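Local coordinates for flavohemoprotein (Vibrio cholerae O1 biovar El Tor, PDB 4EH1) that uses its FAD- and NAD(P)H-binding reductase domain, the piece modelled here, to supply electrons to a haem domain that turns nitric oxide into nitrate, at the interface of chains A and B. Residues are numbered along the deposited sequence; one frame, centred on the assembly and turned at random. Chains: chain A/B, Flavohemoprotein.

The interface of chains A and B. Residues chain A 10-13, 19, 95; chain B 11-13, 19.
A:Lys11 to A:Val13 pair antiparallel with the same residues of chain B, a strand-to-strand two-fold contact that joins the FAD-binding domains of two ferredoxin reductase-type modules in the deposited assembly. Whether the full-length flavohaemoglobin pairs this way the structure alone does not show. The ends of strand 4-13 of A and strand 5-13 of B run past each other, with A:Gln12 bridged to B:Gln12. A:Val13 N gives a hydrogen bond to B:Lys11 O at 2.8 Å, and B:Val13 N returns it to A:Lys11 O at 2.9 Å.

The glutamines break the symmetry in detail. A:Gln12 has CG beside its own backbone N (chi1 -67°) and bends at CG, which brings its carboxamide back over the partner strand; there OE1 accepts B:Lys11 N at 3.1 Å, the donor tilted 34° from the amide plane. B:Gln12 has a different first torsion (chi1 -110°) and a differently turned amide; its OE1 faces A:Lys11 N, but that bond is weak at 3.3 Å. The two side chains cross at about a right angle, their amide planes well turned from each other. The carboxamide of B:Gln12 lies across the CG2 methyl of A:Val95, its NE2 at 3.7 Å and its OE1 little farther.

Lysine and valine cover each other on both halves. A:Lys11, with CG anti to its backbone N, stays extended, and its CG, CD and CE methylenes lie alongside B:Val13; CD comes within 3.7 Å of B:Val13 CB. The chain of B:Lys11 passes A:Val13 in the same manner, each amine NZ at the tip still beside the valine CG1. Near the two-fold axis the valines meet methyl to methyl, CG2 of A:Val13 at 3.5 Å from CG2 of B:Val13. Beyond the paired strands, a water links A:Val95 N to B:Val13 O, extending the polar contact to the loop that holds A:Val95.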
ATOM      1  N   GLU A  10       7.025  -5.170   2.293  1.00 36.79           N
ATOM      2  CA  GLU A  10       6.178  -3.973   2.294  1.00 38.62           C
ATOM      3  C   GLU A  10       5.466  -3.863   0.971  1.00 34.74           C
ATOM      4  O   GLU A  10       6.066  -4.160  -0.064  1.00 29.62           O
ATOM      5  CB  GLU A  10       7.035  -2.730   2.406  1.00 44.82           C
ATOM      6  CG  GLU A  10       6.630  -1.842   3.501  1.00 60.69           C
ATOM      7  CD  GLU A  10       7.521  -2.037   4.677  1.00 74.18           C
ATOM      8  OE1 GLU A  10       8.696  -1.621   4.586  1.00 79.38           O
ATOM      9  OE2 GLU A  10       7.059  -2.627   5.674  1.00 83.93           O
ATOM     10  N   LYS A  11       4.225  -3.377   1.019  1.00 26.62           N
ATOM     11  CA  LYS A  11       3.377  -3.166  -0.146  1.00 28.66           C
ATOM     12  C   LYS A  11       2.685  -1.808   0.015  1.00 27.59           C
ATOM     13  O   LYS A  11       1.695  -1.690   0.712  1.00 35.28           O
ATOM     14  CB  LYS A  11       2.339  -4.284  -0.230  1.00 27.47           C
ATOM     15  CG  LYS A  11       1.710  -4.446  -1.594  1.00 29.98           C
ATOM     16  CD  LYS A  11       0.805  -5.684  -1.676  1.00 29.78           C
ATOM     17  CE  LYS A  11       0.061  -5.688  -3.023  1.00 29.07           C
ATOM     18  NZ  LYS A  11      -0.846  -6.841  -3.125  1.00 30.50           N
ATOM     19  N   GLN A  12       3.256  -0.776  -0.590  0.53 27.59           N
ATOM     20  CA  GLN A  12       2.754   0.578  -0.414  0.53 29.97           C
ATOM     21  C   GLN A  12       2.077   1.079  -1.684  0.53 29.51           C
ATOM     22  O   GLN A  12       2.586   0.891  -2.787  0.53 29.56           O
ATOM     23  CB  GLN A  12       3.884   1.548  -0.039  0.53 28.40           C
ATOM     24  CG  GLN A  12       4.510   1.302   1.337  0.53 38.53           C
ATOM     25  CD  GLN A  12       3.760   1.982   2.479  0.53 42.11           C
ATOM     26  OE1 GLN A  12       3.339   3.151   2.383  0.53 37.33           O
ATOM     27  NE2 GLN A  12       3.601   1.254   3.574  0.53 46.19           N
ATOM     28  N   VAL A  13       0.931   1.723  -1.509  1.00 23.72           N
ATOM     29  CA  VAL A  13       0.247   2.353  -2.620  1.00 25.47           C
ATOM     30  C   VAL A  13       0.945   3.645  -2.950  1.00 27.24           C
ATOM     31  O   VAL A  13       1.088   4.503  -2.107  1.00 27.33           O
ATOM     32  CB  VAL A  13      -1.223   2.627  -2.287  1.00 28.00           C
ATOM     33  CG1 VAL A  13      -1.932   3.304  -3.471  1.00 22.90           C
ATOM     34  CG2 VAL A  13      -1.899   1.324  -1.943  1.00 22.70           C
ATOM     35  N   THR A  19       1.589   0.518  -7.265  1.00 23.23           N
ATOM     36  CA  THR A  19       1.865   0.003  -5.936  1.00 25.12           C
ATOM     37  C   THR A  19       3.323  -0.461  -5.850  1.00 27.42           C
ATOM     38  O   THR A  19       3.819  -1.125  -6.767  1.00 22.64           O
ATOM     39  CB  THR A  19       0.866  -1.135  -5.604  1.00 26.93           C
ATOM     40  OG1 THR A  19      -0.411  -0.534  -5.314  1.00 29.34           O
ATOM     41  CG2 THR A  19       1.342  -1.985  -4.363  1.00 21.55           C
ATOM     42  N   VAL A  95       1.997  -8.896   1.523  1.00 28.72           N
ATOM     43  CA  VAL A  95       3.085  -8.852   2.486  1.00 28.14           C
ATOM     44  C   VAL A  95       3.241 -10.220   3.147  1.00 27.81           C
ATOM     45  O   VAL A  95       2.271 -10.782   3.670  1.00 26.99           O
ATOM     46  CB  VAL A  95       2.841  -7.797   3.592  1.00 30.22           C
ATOM     47  CG1 VAL A  95       3.943  -7.868   4.648  1.00 26.79           C
ATOM     48  CG2 VAL A  95       2.772  -6.389   2.988  1.00 29.49           C
TER
ATOM     49  N   LYS B  11       0.557   4.236   3.243  1.00 23.87           N
ATOM     50  CA  LYS B  11      -0.641   3.639   2.711  1.00 26.43           C
ATOM     51  C   LYS B  11      -0.223   2.235   2.260  1.00 30.06           C
ATOM     52  O   LYS B  11       0.434   2.046   1.225  1.00 29.90           O
ATOM     53  CB  LYS B  11      -1.220   4.528   1.615  1.00 23.34           C
ATOM     54  CG  LYS B  11      -2.430   3.981   0.883  1.00 21.44           C
ATOM     55  CD  LYS B  11      -3.033   5.102   0.005  1.00 23.01           C
ATOM     56  CE  LYS B  11      -4.221   4.634  -0.838  1.00 24.08           C
ATOM     57  NZ  LYS B  11      -4.645   5.689  -1.837  1.00 24.30           N
ATOM     58  N   GLN B  12      -0.563   1.267   3.106  0.53 28.34           N
ATOM     59  CA  GLN B  12      -0.147  -0.122   2.980  0.53 28.82           C
ATOM     60  C   GLN B  12      -1.321  -0.947   2.484  0.53 27.05           C
ATOM     61  O   GLN B  12      -2.421  -0.839   3.014  0.53 23.69           O
ATOM     62  CB  GLN B  12       0.246  -0.674   4.353  0.53 29.95           C
ATOM     63  CG  GLN B  12       1.727  -0.944   4.563  0.53 41.55           C
ATOM     64  CD  GLN B  12       2.123  -2.406   4.345  0.53 48.70           C
ATOM     65  OE1 GLN B  12       3.313  -2.714   4.169  0.53 33.02           O
ATOM     66  NE2 GLN B  12       1.128  -3.313   4.365  0.53 41.20           N
ATOM     67  N   VAL B  13      -1.080  -1.787   1.486  1.00 26.06           N
ATOM     68  CA  VAL B  13      -2.063  -2.785   1.077  1.00 30.40           C
ATOM     69  C   VAL B  13      -2.026  -3.968   2.047  1.00 30.97           C
ATOM     70  O   VAL B  13      -0.976  -4.584   2.251  1.00 29.96           O
ATOM     71  CB  VAL B  13      -1.764  -3.309  -0.337  1.00 32.31           C
ATOM     72  CG1 VAL B  13      -2.836  -4.348  -0.787  1.00 27.77           C
ATOM     73  CG2 VAL B  13      -1.668  -2.159  -1.312  1.00 28.01           C
ATOM     74  N   THR B  19      -6.923  -1.700   2.412  1.00 23.01           N
ATOM     75  CA  THR B  19      -5.697  -0.918   2.429  1.00 22.23           C
ATOM     76  C   THR B  19      -5.632  -0.102   3.712  1.00 26.30           C
ATOM     77  O   THR B  19      -6.643   0.422   4.139  1.00 24.37           O
ATOM     78  CB  THR B  19      -5.624   0.004   1.200  1.00 25.98           C
ATOM     79  OG1 THR B  19      -5.291  -0.784   0.045  1.00 24.92           O
ATOM     80  CG2 THR B  19      -4.550   1.103   1.398  1.00 24.33           C
TER
HETATM   81  O   HOH W   1      -0.458  -7.338   1.759  1.00 34.17           O